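Local coordinates for oxidoreductase, short-chain dehydrogenase/reductase family (PDB 3L6E), which is a putative NAD(P)-dependent oxidoreductase of the short-chain dehydrogenase/reductase family, possibly a 3-dehydrosphinganine reductase, at the interface of chains A and B. Coordinates in Å, arbitrary orientation; residue numbers count along the deposited sequence, not the author numbering. Chains: chain A/B, Oxidoreductase, short-chain dehydrogenase/reductase family.

The interface of chains A and B. Residues chain A 212-217; chain B 202-203, 205-206, 209.
B:Tyr206 and B:Asp202, one turn apart on helix 200-210 of chain B, engage the loop of chain A that runs from A:Glu212 into strand 217-226. A:Arg214 lies over the tyrosine: its NE sits 3.5 Å from the ring centroid of B:Tyr206, a cation-pi contact. The guanidinium stands steeply on the ring, the two planes 77° apart, so the group meets the ring by an edge rather than by stacking flat. A chain extended from CG to NE carries the arginine across the ring, A:Arg214 CD packing 3.6 Å from B:Tyr206 CE2. B:Ala205 CB covers one guanidinium face; at the edge, in the guanidinium plane, A:Arg214 NH2 meets B:Asp209 OD2 at 3.2 Å. The pair is a tip-to-tip salt bridge without hydrogen-bond geometry, the guanidinium and carboxylate planes well turned against each other.

B:Tyr206 OH donates to the backbone carbonyl A:Glu212 O at 2.5 Å, nearly in line with the C=O bond (170°), although poor order of A:Glu212 makes this short length less certain. At the other end of the loop, A:Ser216 N donates to B:Asp202 OD2 at 3.1 Å, nearly along the carboxylate C-O bond. A:Ser216 OG, placed between its own backbone N and carbonyl carbon (chi1 63°), donates to B:Asp202 OD2 at 2.5 Å from the anti side, somewhat out of the carboxylate plane. B:Asp202 OD1 binds a water at 2.6 Å that also bonds A:Ser215 N and OG. A:Cys217 SG packs against B:Asp202 CB at 3.5 Å. The two-fold pairing may be the biological dimer, which the structure alone does not show; helix 200-210 and last strand 217-226 lie near the C-terminal end of the Rossmann-type SDR fold.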
loop_
_atom_site.group_PDB
_atom_site.type_symbol
_atom_site.label_atom_id
_atom_site.label_comp_id
_atom_site.label_asym_id
_atom_site.label_seq_id
_atom_site.Cartn_x
_atom_site.Cartn_y
_atom_site.Cartn_z
ATOM N N GLU A 212 3.712 -3.473 -9.392
ATOM C CA GLU A 212 4.892 -3.377 -10.260
ATOM C C GLU A 212 6.093 -4.098 -9.637
ATOM O O GLU A 212 6.374 -3.931 -8.455
ATOM C CB GLU A 212 5.271 -1.911 -10.507
ATOM C CG GLU A 212 4.364 -1.150 -11.461
ATOM C CD GLU A 212 4.693 -1.391 -12.928
ATOM O OE1 GLU A 212 5.885 -1.281 -13.308
ATOM O OE2 GLU A 212 3.741 -1.675 -13.703
ATOM N N ALA A 213 6.805 -4.882 -10.442
ATOM C CA ALA A 213 8.011 -5.571 -9.974
ATOM C C ALA A 213 9.180 -4.601 -9.757
ATOM O O ALA A 213 9.410 -3.720 -10.561
ATOM C CB ALA A 213 8.412 -6.673 -10.959
ATOM N N ARG A 214 9.899 -4.770 -8.652
ATOM C CA ARG A 214 11.151 -4.046 -8.400
ATOM C C ARG A 214 12.159 -5.064 -7.841
ATOM O O ARG A 214 11.757 -6.125 -7.346
ATOM C CB ARG A 214 10.942 -2.861 -7.439
ATOM C CG ARG A 214 9.848 -1.871 -7.873
ATOM C CD ARG A 214 9.953 -0.506 -7.184
ATOM N NE ARG A 214 8.752 0.298 -7.424
ATOM C CZ ARG A 214 8.588 1.108 -8.467
ATOM N NH1 ARG A 214 9.550 1.236 -9.376
ATOM N NH2 ARG A 214 7.456 1.780 -8.609
ATOM N N SER A 215 13.449 -4.751 -7.910
ATOM C CA SER A 215 14.480 -5.772 -7.648
ATOM C C SER A 215 14.538 -6.216 -6.192
ATOM O O SER A 215 14.539 -7.421 -5.918
ATOM C CB SER A 215 15.870 -5.321 -8.118
ATOM O OG SER A 215 15.847 -4.960 -9.483
ATOM N N SER A 216 14.537 -5.247 -5.278
ATOM C CA SER A 216 14.841 -5.487 -3.867
ATOM C C SER A 216 13.634 -5.619 -2.926
ATOM O O SER A 216 13.801 -5.905 -1.737
ATOM C CB SER A 216 15.755 -4.374 -3.343
ATOM O OG SER A 216 15.091 -3.125 -3.411
ATOM N N CYS A 217 12.433 -5.396 -3.446
ATOM C CA CYS A 217 11.229 -5.434 -2.624
ATOM C C CYS A 217 9.955 -5.473 -3.440
ATOM O O CYS A 217 9.958 -5.211 -4.641
ATOM C CB CYS A 217 11.169 -4.224 -1.677
ATOM S SG CYS A 217 11.221 -2.637 -2.522
ATOM N N ASP B 202 14.093 1.654 -4.450
ATOM C CA ASP B 202 12.876 0.870 -4.685
ATOM C C ASP B 202 11.748 1.208 -3.664
ATOM O O ASP B 202 10.576 1.306 -4.027
ATOM C CB ASP B 202 13.181 -0.620 -4.635
ATOM C CG ASP B 202 14.031 -1.120 -5.834
ATOM O OD1 ASP B 202 14.138 -0.460 -6.893
ATOM O OD2 ASP B 202 14.579 -2.216 -5.711
ATOM N N ALA B 203 12.114 1.342 -2.393
ATOM C CA ALA B 203 11.140 1.615 -1.349
ATOM C C ALA B 203 10.467 2.967 -1.654
ATOM O O ALA B 203 9.243 3.041 -1.712
ATOM C CB ALA B 203 11.803 1.615 0.031
ATOM N N ALA B 205 10.209 4.699 -4.410
ATOM C CA ALA B 205 9.419 4.600 -5.618
ATOM C C ALA B 205 8.002 4.100 -5.336
ATOM O O ALA B 205 7.048 4.700 -5.819
ATOM C CB ALA B 205 10.137 3.709 -6.670
ATOM N N TYR B 206 7.885 3.004 -4.570
ATOM C CA TYR B 206 6.597 2.480 -4.085
ATOM C C TYR B 206 5.820 3.482 -3.215
ATOM O O TYR B 206 4.606 3.669 -3.394
ATOM C CB TYR B 206 6.800 1.204 -3.263
ATOM C CG TYR B 206 6.950 -0.057 -4.064
ATOM C CD1 TYR B 206 6.005 -0.414 -5.030
ATOM C CD2 TYR B 206 8.014 -0.924 -3.823
ATOM C CE1 TYR B 206 6.151 -1.581 -5.762
ATOM C CE2 TYR B 206 8.156 -2.095 -4.541
ATOM C CZ TYR B 206 7.223 -2.420 -5.500
ATOM O OH TYR B 206 7.371 -3.586 -6.206
ATOM N N ASP B 209 4.631 6.630 -5.439
ATOM C CA ASP B 209 3.488 6.194 -6.257
ATOM C C ASP B 209 2.192 6.132 -5.427
ATOM O O ASP B 209 1.127 6.550 -5.875
ATOM C CB ASP B 209 3.724 4.809 -6.870
ATOM C CG ASP B 209 4.653 4.839 -8.090
ATOM O OD1 ASP B 209 5.046 5.926 -8.524
ATOM O OD2 ASP B 209 4.980 3.755 -8.636
HETATM O O HOH W 1 14.370 -2.232 -8.830
#